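Local coordinates for putative acyl-[acyl-carrier-protein]--UDP-N-acetylglucosamine O-acyltransferase (Bacteroides fragilis, PDB 4R36), which probably transfers an acyl chain from acyl carrier protein to UDP-N-acetylglucosamine, an early step in lipid A synthesis, at residues A[230-235]-A[264-269]. Residues are numbered along the deposited sequence; the frame is centred on the assembly and turned at random.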
ATOM      1  N   ASN A 230     -20.144  -9.381 -27.919  1.00 18.78           N
ATOM      2  CA  ASN A 230     -21.228 -10.333 -28.021  1.00 21.04           C
ATOM      3  C   ASN A 230     -21.029 -11.612 -27.250  1.00 20.40           C
ATOM      4  O   ASN A 230     -21.974 -12.082 -26.610  1.00 18.00           O
ATOM      5  CB  ASN A 230     -21.570 -10.608 -29.481  1.00 24.16           C
ATOM      6  CG  ASN A 230     -22.294  -9.415 -30.115  1.00 29.56           C
ATOM      7  OD1 ASN A 230     -22.934  -8.629 -29.406  1.00 32.68           O
ATOM      8  ND2 ASN A 230     -22.127  -9.226 -31.414  1.00 34.93           N
ATOM      9  N   ALA A 231     -19.802 -12.145 -27.226  1.00 17.58           N
ATOM     10  CA  ALA A 231     -19.576 -13.315 -26.379  1.00 17.09           C
ATOM     11  C   ALA A 231     -19.874 -12.999 -24.890  1.00 16.37           C
ATOM     12  O   ALA A 231     -20.524 -13.783 -24.196  1.00 17.14           O
ATOM     13  CB  ALA A 231     -18.155 -13.820 -26.547  1.00 18.32           C
ATOM     14  N   TYR A 232     -19.430 -11.838 -24.419  1.00 16.78           N
ATOM     15  CA  TYR A 232     -19.689 -11.492 -23.025  1.00 16.98           C
ATOM     16  C   TYR A 232     -21.094 -11.093 -22.684  1.00 16.61           C
ATOM     17  O   TYR A 232     -21.529 -11.294 -21.547  1.00 17.27           O
ATOM     18  CB  TYR A 232     -18.664 -10.491 -22.509  1.00 17.20           C
ATOM     19  CG  TYR A 232     -17.341 -11.156 -22.215  1.00 14.95           C
ATOM     20  CD1 TYR A 232     -17.215 -12.046 -21.182  1.00 15.11           C
ATOM     21  CD2 TYR A 232     -16.200 -10.876 -22.987  1.00 13.86           C
ATOM     22  CE1 TYR A 232     -16.012 -12.733 -20.951  1.00 15.01           C
ATOM     23  CE2 TYR A 232     -14.973 -11.478 -22.726  1.00 13.40           C
ATOM     24  CZ  TYR A 232     -14.879 -12.400 -21.680  1.00 15.25           C
ATOM     25  OH  TYR A 232     -13.713 -13.041 -21.341  1.00 15.46           O
ATOM     26  N   ARG A 233     -21.832 -10.579 -23.643  1.00 18.40           N
ATOM     27  CA  ARG A 233     -23.314 -10.455 -23.489  1.00 20.25           C
ATOM     28  C   ARG A 233     -23.963 -11.771 -23.293  1.00 18.17           C
ATOM     29  O   ARG A 233     -24.817 -11.916 -22.469  1.00 20.67           O
ATOM     30  CB  ARG A 233     -24.003  -9.730 -24.664  1.00 23.37           C
ATOM     31  CG  ARG A 233     -23.659  -8.299 -24.776  1.00 29.96           C
ATOM     32  CD  ARG A 233     -24.298  -7.568 -25.988  1.00 33.38           C
ATOM     33  NE  ARG A 233     -23.631  -6.265 -26.068  1.00 39.30           N
ATOM     34  CZ  ARG A 233     -22.905  -5.775 -27.076  1.00 48.00           C
ATOM     35  NH1 ARG A 233     -22.740  -6.441 -28.216  1.00 56.01           N
ATOM     36  NH2 ARG A 233     -22.348  -4.565 -26.946  1.00 55.28           N
ATOM     37  N   ILE A 234     -23.550 -12.786 -24.050  1.00 19.28           N
ATOM     38  CA  ILE A 234     -24.040 -14.108 -23.851  1.00 18.53           C
ATOM     39  C   ILE A 234     -23.631 -14.639 -22.488  1.00 18.98           C
ATOM     40  O   ILE A 234     -24.419 -15.254 -21.821  1.00 20.55           O
ATOM     41  CB  ILE A 234     -23.564 -15.078 -24.959  1.00 18.97           C
ATOM     42  CG1 ILE A 234     -24.268 -14.731 -26.273  1.00 22.29           C
ATOM     43  CG2 ILE A 234     -23.847 -16.537 -24.578  1.00 22.38           C
ATOM     44  CD1 ILE A 234     -23.563 -15.292 -27.501  1.00 21.20           C
ATOM     45  N   ILE A 235     -22.373 -14.455 -22.110  1.00 16.32           N
ATOM     46  CA  ILE A 235     -21.881 -15.044 -20.886  1.00 17.02           C
ATOM     47  C   ILE A 235     -22.483 -14.401 -19.630  1.00 16.80           C
ATOM     48  O   ILE A 235     -22.862 -15.083 -18.706  1.00 17.68           O
ATOM     49  CB  ILE A 235     -20.306 -15.020 -20.861  1.00 17.83           C
ATOM     50  CG1 ILE A 235     -19.778 -16.027 -21.862  1.00 16.43           C
ATOM     51  CG2 ILE A 235     -19.756 -15.371 -19.473  1.00 18.28           C
ATOM     52  CD1 ILE A 235     -18.385 -15.749 -22.345  1.00 17.78           C
ATOM     53  N   ASP A 264     -12.177 -21.208 -23.733  1.00 17.94           N
ATOM     54  CA  ASP A 264     -11.276 -22.115 -23.075  1.00 20.21           C
ATOM     55  C   ASP A 264     -10.954 -21.626 -21.641  1.00 18.79           C
ATOM     56  O   ASP A 264     -10.909 -22.442 -20.714  1.00 17.44           O
ATOM     57  CB  ASP A 264      -9.954 -22.149 -23.845  1.00 24.39           C
ATOM     58  CG  ASP A 264      -9.097 -23.353 -23.443  1.00 31.80           C
ATOM     59  OD1 ASP A 264      -9.393 -24.482 -23.871  1.00 42.88           O
ATOM     60  OD2 ASP A 264      -8.189 -23.205 -22.627  1.00 39.10           O
ATOM     61  N   PHE A 265     -10.648 -20.324 -21.523  1.00 15.83           N
ATOM     62  CA  PHE A 265     -10.343 -19.760 -20.247  1.00 16.90           C
ATOM     63  C   PHE A 265     -11.468 -20.030 -19.216  1.00 17.38           C
ATOM     64  O   PHE A 265     -11.223 -20.555 -18.144  1.00 19.33           O
ATOM     65  CB  PHE A 265     -10.122 -18.243 -20.348  1.00 16.32           C
ATOM     66  CG  PHE A 265      -9.665 -17.621 -19.041  1.00 16.35           C
ATOM     67  CD1 PHE A 265     -10.553 -17.371 -18.021  1.00 16.58           C
ATOM     68  CD2 PHE A 265      -8.352 -17.223 -18.860  1.00 16.84           C
ATOM     69  CE1 PHE A 265     -10.151 -16.765 -16.824  1.00 17.31           C
ATOM     70  CE2 PHE A 265      -7.935 -16.617 -17.677  1.00 16.13           C
ATOM     71  CZ  PHE A 265      -8.831 -16.361 -16.667  1.00 17.55           C
ATOM     72  N   ILE A 266     -12.717 -19.751 -19.607  1.00 17.00           N
ATOM     73  CA  ILE A 266     -13.835 -19.935 -18.681  1.00 16.84           C
ATOM     74  C   ILE A 266     -14.112 -21.410 -18.434  1.00 19.00           C
ATOM     75  O   ILE A 266     -14.319 -21.839 -17.284  1.00 16.46           O
ATOM     76  CB  ILE A 266     -15.073 -19.216 -19.180  1.00 15.98           C
ATOM     77  CG1 ILE A 266     -14.743 -17.693 -19.263  1.00 15.70           C
ATOM     78  CG2 ILE A 266     -16.299 -19.521 -18.336  1.00 15.64           C
ATOM     79  CD1 ILE A 266     -15.730 -16.881 -20.053  1.00 16.66           C
ATOM     80  N   ARG A 267     -14.140 -22.172 -19.514  1.00 19.42           N
ATOM     81  CA  ARG A 267     -14.443 -23.577 -19.426  1.00 19.61           C
ATOM     82  C   ARG A 267     -13.466 -24.291 -18.497  1.00 20.24           C
ATOM     83  O   ARG A 267     -13.863 -25.154 -17.706  1.00 22.27           O
ATOM     84  CB  ARG A 267     -14.374 -24.196 -20.837  1.00 18.47           C
ATOM     85  CG  ARG A 267     -14.829 -25.622 -20.836  1.00 22.41           C
ATOM     86  CD  ARG A 267     -15.026 -26.111 -22.267  1.00 23.49           C
ATOM     87  NE  ARG A 267     -16.324 -25.706 -22.797  1.00 21.14           N
ATOM     88  CZ  ARG A 267     -16.578 -25.492 -24.085  1.00 19.56           C
ATOM     89  NH1 ARG A 267     -15.615 -25.548 -24.980  1.00 20.20           N
ATOM     90  NH2 ARG A 267     -17.819 -25.159 -24.479  1.00 21.91           N
ATOM     91  N   ASN A 268     -12.214 -23.923 -18.507  1.00 18.93           N
ATOM     92  CA  ASN A 268     -11.244 -24.618 -17.636  1.00 20.90           C
ATOM     93  C   ASN A 268     -10.872 -23.861 -16.376  1.00 19.20           C
ATOM     94  O   ASN A 268      -9.875 -24.181 -15.720  1.00 18.39           O
ATOM     95  CB  ASN A 268      -9.975 -24.942 -18.464  1.00 21.93           C
ATOM     96  CG  ASN A 268     -10.322 -25.825 -19.661  1.00 25.26           C
ATOM     97  OD1 ASN A 268     -10.202 -25.472 -20.847  1.00 28.58           O
ATOM     98  ND2 ASN A 268     -10.977 -26.854 -19.329  1.00 29.40           N
ATOM     99  N   SER A 269     -11.611 -22.814 -16.099  1.00 17.86           N
ATOM    100  CA  SER A 269     -11.334 -21.953 -14.910  1.00 18.36           C
ATOM    101  C   SER A 269     -11.275 -22.782 -13.637  1.00 18.87           C
ATOM    102  O   SER A 269     -12.252 -23.461 -13.244  1.00 15.70           O
ATOM    103  CB  SER A 269     -12.420 -20.884 -14.753  1.00 18.08           C
ATOM    104  OG  SER A 269     -12.312 -20.215 -13.495  1.00 17.07           O
TER
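In the C-terminal helical domain of this LpxA, helix 257-267 sends Ile266 against helix 222-237, its CD1 reaching the side chains of Ile235 and Tyr232; Ile262, one turn earlier, also touches both. The two isoleucines approach tip to tip: Ile235 CD1 lies 3.7 Å from Ile266 CD1, an apolar methyl-to-methyl contact. Both point their CB atoms at the opposite helix, and in Ile266 the CG1 branch stands anti to the carbonyl carbon (chi1 -61°), with chi2 extended at 166°, which carries CD1 toward helix 222-237. A backbone separation of 9.7 Å between the CA atoms of Ile235 and Ile266 is spanned in this way by side chains alone, and residues 230-235 and 264-269 bury just 96 Å² between them, both sides summed. Beyond the left-handed parallel beta helix built of hexapeptide repeats, the chain ends in this helical domain, where helix 242-252 joins the same core: its Thr242 and Leu246 touch Ile266. Tyr232 contributes the second contact, CE1 lying 4.3 Å from Ile266 CD1, with the methyl placed obliquely to the ring. The phenol oxygen serves a different neighbour, hydrogen bonding to the carbonyl of Pro196, so this one side chain ties the helix pair to the loop between strands 189-190 and 198-201. The side chain of Tyr232 is about 9 Å from that of Asn211, which binds UDP-N-acetylglucosamine in another structure of this protein.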